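Local coordinates for UPF0255 protein frsA (Vibrio vulnificus, PDB 4I4C) that probably hydrolyses carboxylic esters as a two-domain serine esterase of the alpha/beta-hydrolase clan, its natural substrate being unsettled, at residues A[208-211]-A[212-216]; A[393-396]-A[397-401]. All coordinates share one frame; numbering follows the deposited sequence.

Interaction 1: A[208-211]-A[212-216]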
loop_
_atom_site.group_PDB
_atom_site.type_symbol
_atom_site.label_atom_id
_atom_site.label_comp_id
_atom_site.label_asym_id
_atom_site.label_seq_id
_atom_site.Cartn_x
_atom_site.Cartn_y
_atom_site.Cartn_z
ATOM N N ASP A 208 -4.549 4.675 -3.264
ATOM C CA ASP A 208 -5.456 4.026 -2.310
ATOM C C ASP A 208 -5.593 4.792 -0.993
ATOM O O ASP A 208 -6.125 4.254 -0.030
ATOM C CB ASP A 208 -5.004 2.584 -1.983
ATOM C CG ASP A 208 -5.033 1.655 -3.190
ATOM O OD1 ASP A 208 -5.548 2.069 -4.247
ATOM O OD2 ASP A 208 -4.536 0.509 -3.075
ATOM N N MET A 209 -5.144 6.046 -0.950
ATOM C CA MET A 209 -5.074 6.776 0.325
ATOM C C MET A 209 -5.728 8.152 0.302
ATOM O O MET A 209 -5.374 9.024 1.104
ATOM C CB MET A 209 -3.608 6.913 0.763
ATOM C CG MET A 209 -2.954 5.573 1.066
ATOM S SD MET A 209 -1.158 5.649 1.208
ATOM C CE MET A 209 -0.676 6.100 -0.468
ATOM N N TRP A 210 -6.663 8.342 -0.630
ATOM C CA TRP A 210 -7.419 9.578 -0.747
ATOM C C TRP A 210 -8.039 10.054 0.571
ATOM O O TRP A 210 -8.015 11.240 0.867
ATOM C CB TRP A 210 -8.511 9.461 -1.821
ATOM C CG TRP A 210 -9.473 10.591 -1.737
ATOM C CD1 TRP A 210 -10.767 10.539 -1.316
ATOM C CD2 TRP A 210 -9.202 11.963 -2.045
ATOM N NE1 TRP A 210 -11.328 11.796 -1.358
ATOM C CE2 TRP A 210 -10.387 12.687 -1.799
ATOM C CE3 TRP A 210 -8.077 12.645 -2.515
ATOM C CZ2 TRP A 210 -10.476 14.061 -1.999
ATOM C CZ3 TRP A 210 -8.168 14.018 -2.713
ATOM C CH2 TRP A 210 -9.357 14.707 -2.455
ATOM N N ARG A 211 -8.571 9.137 1.373
ATOM C CA ARG A 211 -9.201 9.529 2.637
ATOM C C ARG A 211 -8.188 9.959 3.704
ATOM O O ARG A 211 -8.539 10.641 4.672
ATOM C CB ARG A 211 -10.115 8.414 3.162
ATOM C CG ARG A 211 -11.233 8.056 2.183
ATOM C CD ARG A 211 -12.588 7.852 2.865
ATOM N NE ARG A 211 -13.673 7.825 1.875
ATOM C CZ ARG A 211 -14.957 7.593 2.150
ATOM N NH1 ARG A 211 -15.342 7.358 3.401
ATOM N NH2 ARG A 211 -15.857 7.591 1.169
ATOM N N LEU A 212 -6.934 9.552 3.535
ATOM C CA LEU A 212 -5.883 10.011 4.447
ATOM C C LEU A 212 -5.780 11.526 4.327
ATOM O O LEU A 212 -5.747 12.237 5.333
ATOM C CB LEU A 212 -4.546 9.369 4.108
ATOM C CG LEU A 212 -3.365 9.857 4.929
ATOM C CD1 LEU A 212 -3.679 9.672 6.412
ATOM C CD2 LEU A 212 -2.133 9.066 4.510
ATOM N N PHE A 213 -5.744 12.007 3.086
ATOM C CA PHE A 213 -5.741 13.446 2.802
ATOM C C PHE A 213 -7.091 14.101 3.115
ATOM O O PHE A 213 -7.146 15.086 3.839
ATOM C CB PHE A 213 -5.362 13.708 1.335
ATOM C CG PHE A 213 -5.514 15.151 0.907
ATOM C CD1 PHE A 213 -4.565 16.100 1.265
ATOM C CD2 PHE A 213 -6.592 15.555 0.138
ATOM C CE1 PHE A 213 -4.697 17.420 0.865
ATOM C CE2 PHE A 213 -6.724 16.879 -0.261
ATOM C CZ PHE A 213 -5.776 17.804 0.104
ATOM N N ARG A 214 -8.181 13.559 2.575
ATOM C CA ARG A 214 -9.488 14.227 2.677
ATOM C C ARG A 214 -9.991 14.381 4.112
ATOM O O ARG A 214 -10.497 15.433 4.489
ATOM C CB ARG A 214 -10.555 13.500 1.845
ATOM C CG ARG A 214 -11.813 14.322 1.584
ATOM C CD ARG A 214 -12.967 13.411 1.106
ATOM N NE ARG A 214 -13.265 12.386 2.107
ATOM C CZ ARG A 214 -14.194 11.442 1.989
ATOM N NH1 ARG A 214 -14.954 11.361 0.897
ATOM N NH2 ARG A 214 -14.362 10.577 2.977
ATOM N N ASP A 215 -9.836 13.332 4.908
ATOM C CA ASP A 215 -10.460 13.289 6.221
ATOM C C ASP A 215 -9.512 13.634 7.366
ATOM O O ASP A 215 -9.951 13.759 8.511
ATOM C CB ASP A 215 -11.068 11.908 6.461
ATOM C CG ASP A 215 -12.264 11.625 5.551
ATOM O OD1 ASP A 215 -12.846 12.580 4.999
ATOM O OD2 ASP A 215 -12.628 10.444 5.394
ATOM N N HIS A 216 -8.224 13.782 7.065
ATOM C CA HIS A 216 -7.221 13.996 8.105
ATOM C C HIS A 216 -6.212 15.111 7.806
ATOM O O HIS A 216 -6.210 16.144 8.474
ATOM C CB HIS A 216 -6.508 12.682 8.438
ATOM C CG HIS A 216 -7.428 11.624 8.967
ATOM N ND1 HIS A 216 -8.288 10.915 8.157
ATOM C CD2 HIS A 216 -7.635 11.167 10.225
ATOM C CE1 HIS A 216 -8.982 10.064 8.890
ATOM N NE2 HIS A 216 -8.604 10.195 10.150
#
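Trp210 and Arg214 meet one turn apart on helix 210-217. The aliphatic part of Arg214 crosses the indole at about a right angle. Arg214 CB sits over one face of the Trp210 indole, a CH-pi contact 4.0 Å from the centroid of the five-membered ring. Arg214 CD lies 3.4 Å from Trp210 NE1. Phe213 meets the far end of the same indole. Phe213 CD2 approaches Trp210 CZ3 to 3.6 Å, with the two ring planes 48° apart. This is the packed part of the contact. Phe126 stacks on Trp210, and Tyr166 meets Phe213 edge-to-face.

The other flank is partly exposed and carries the charges. Arg214 bends at chi3 (59°), which turns its guanidinium back to Asp215. The grip is side-on. Arg214 NH2 gives a nearly straight bond of 3.0 Å to Asp215 OD2, in the guanidinium plane. Arg214 NE reaches Asp215 OD1 at 2.9 Å from above the carboxylate plane. Arg214 NH1 forms a further salt bridge with Glu123. Arg211 runs beside Arg214, and Arg214 NH2 lies over one face of the Arg211 guanidinium, 3.0 Å from Arg211 NE. The carboxylates of Asp215 and Glu123 probably offset this meeting of like charges. Asp215 OD2 stays 4.5 Å from Arg211 NE, with no N-H aimed at it.

Met209 is the N-cap residue, and its carbonyl accepts from Leu212 N. Met209 and Leu212 both line the pocket that holds a bound glycol ether. The helix joins strands 193-199 and 223-226 in a beta-alpha-beta unit of the alpha/beta-hydrolase fold.

Interaction 2: A[393-396]-A[397-401]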
loop_
_atom_site.group_PDB
_atom_site.type_symbol
_atom_site.label_atom_id
_atom_site.label_comp_id
_atom_site.label_asym_id
_atom_site.label_seq_id
_atom_site.Cartn_x
_atom_site.Cartn_y
_atom_site.Cartn_z
ATOM N N THR A 393 -12.099 -3.525 18.363
ATOM C CA THR A 393 -12.238 -3.816 16.938
ATOM C C THR A 393 -11.006 -3.372 16.170
ATOM O O THR A 393 -10.236 -2.536 16.642
ATOM C CB THR A 393 -13.475 -3.119 16.325
ATOM O OG1 THR A 393 -13.259 -1.704 16.253
ATOM C CG2 THR A 393 -14.720 -3.391 17.156
ATOM N N ILE A 394 -10.828 -3.910 14.971
ATOM C CA ILE A 394 -9.704 -3.513 14.134
ATOM C C ILE A 394 -9.882 -2.071 13.656
ATOM O O ILE A 394 -8.918 -1.295 13.617
ATOM C CB ILE A 394 -9.479 -4.469 12.928
ATOM C CG1 ILE A 394 -8.929 -5.813 13.392
ATOM C CG2 ILE A 394 -8.535 -3.859 11.933
ATOM C CD1 ILE A 394 -9.983 -6.740 14.009
ATOM N N THR A 395 -11.120 -1.702 13.327
ATOM C CA THR A 395 -11.399 -0.342 12.862
ATOM C C THR A 395 -11.030 0.686 13.919
ATOM O O THR A 395 -10.493 1.761 13.622
ATOM C CB THR A 395 -12.881 -0.155 12.531
ATOM O OG1 THR A 395 -13.264 -1.120 11.554
ATOM C CG2 THR A 395 -13.126 1.247 12.003
ATOM N N GLN A 396 -11.335 0.365 15.164
ATOM C CA GLN A 396 -10.980 1.265 16.248
ATOM C C GLN A 396 -9.456 1.422 16.357
ATOM O O GLN A 396 -8.949 2.527 16.595
ATOM C CB GLN A 396 -11.580 0.770 17.557
ATOM C CG GLN A 396 -11.123 1.542 18.757
ATOM C CD GLN A 396 -11.576 0.895 20.039
ATOM O OE1 GLN A 396 -11.698 -0.331 20.124
ATOM N NE2 GLN A 396 -11.842 1.708 21.043
ATOM N N GLY A 397 -8.742 0.315 16.165
ATOM C CA GLY A 397 -7.289 0.320 16.121
ATOM C C GLY A 397 -6.758 1.184 14.996
ATOM O O GLY A 397 -5.862 2.001 15.200
ATOM N N TYR A 398 -7.320 1.025 13.801
ATOM C CA TYR A 398 -6.923 1.875 12.680
ATOM C C TYR A 398 -7.167 3.342 13.010
ATOM O O TYR A 398 -6.292 4.197 12.808
ATOM C CB TYR A 398 -7.697 1.516 11.400
ATOM C CG TYR A 398 -7.274 0.236 10.692
ATOM C CD1 TYR A 398 -6.030 -0.346 10.926
ATOM C CD2 TYR A 398 -8.123 -0.379 9.767
ATOM C CE1 TYR A 398 -5.648 -1.518 10.268
ATOM C CE2 TYR A 398 -7.753 -1.550 9.106
ATOM C CZ TYR A 398 -6.513 -2.110 9.358
ATOM O OH TYR A 398 -6.141 -3.268 8.710
ATOM N N GLU A 399 -8.361 3.636 13.522
ATOM C CA GLU A 399 -8.743 5.020 13.783
ATOM C C GLU A 399 -7.934 5.682 14.909
ATOM O O GLU A 399 -7.547 6.843 14.773
ATOM C CB GLU A 399 -10.260 5.156 13.952
ATOM C CG GLU A 399 -10.988 4.897 12.618
ATOM C CD GLU A 399 -12.489 5.154 12.650
ATOM O OE1 GLU A 399 -13.120 5.086 11.567
ATOM O OE2 GLU A 399 -13.041 5.416 13.744
ATOM N N GLN A 400 -7.660 4.947 15.989
ATOM C CA GLN A 400 -6.737 5.420 17.030
ATOM C C GLN A 400 -5.372 5.725 16.444
ATOM O O GLN A 400 -4.799 6.778 16.713
ATOM C CB GLN A 400 -6.508 4.353 18.100
ATOM C CG GLN A 400 -7.607 4.130 19.120
ATOM C CD GLN A 400 -7.194 3.079 20.149
ATOM O OE1 GLN A 400 -6.006 2.919 20.441
ATOM N NE2 GLN A 400 -8.168 2.350 20.686
ATOM N N SER A 401 -4.842 4.780 15.664
ATOM C CA SER A 401 -3.505 4.902 15.084
ATOM C C SER A 401 -3.385 6.183 14.284
ATOM O O SER A 401 -2.415 6.940 14.406
ATOM C CB SER A 401 -3.230 3.712 14.167
ATOM O OG SER A 401 -3.110 2.521 14.921
#
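Ile394 lies against Tyr398 in the first turns of helix 394-413, just after its N-cap, Thr393. The two side chains run side by side and point the same way. The methyl CG2 of Ile394 sits over one face of the phenol ring, offset toward the rim. Ile394 CG2 is 3.9 Å from the Tyr398 ring centroid and 18° off its normal, a CH-pi contact. Ile394 chi1 of -71° sets CG1 beside the backbone N and CG2 anti to it, and this places the methyl above the ring. Trp59 stacks with Tyr398, joining this turn to helix 54-60.

Thr395 and Glu399 also lie alongside each other. Thr395 CG2 lies 3.9 Å from Glu399 OE1. Glu399 is exposed, while Thr395 also touches Leu55 of helix 54-60.

Gln396 and Gln400 make a different pair. Their extended chains cross, and their amide planes are 85° apart. Gln400 NE2 packs 3.6 Å from Gln396 CG, with no hydrogen bond between the amides. Each amide turns to the preceding loop instead. Gln396 OE1 accepts from Lys392 N, and Gln400 NE2 makes a weak bond to Ser390 O.

At the N-terminus, Thr393 OG1 accepts from Gln396 N at 3.0 Å. This capping bond satisfies an amide of the first turn. One turn further on, Gly397 O takes two donors from opposite faces of its plane: Ser401 N at 3.0 Å and Ser401 OG at 2.8 Å.

In the fold
Interaction 1 and interaction 2 each lie within a single helix, 210-217 and 394-413. Their centres are 15 Å apart. Their nearest atoms are about 6 Å apart, so they do not touch. His216 of interaction 1 packs on Leu402 and Ile406, further along the helix of interaction 2. Both interactions contribute residues to one pocket, which holds a glycol ether (1PG) probably left from crystallisation. The side chain of Met209 is about 3 Å from the bound 1PG. The side chain of Tyr398 is about 4 Å from the bound 1PG. Leu212 and Leu402 also line the pocket. The bound hexanoic acid is about 11 Å from the side chains of Met209 and Tyr398 alike.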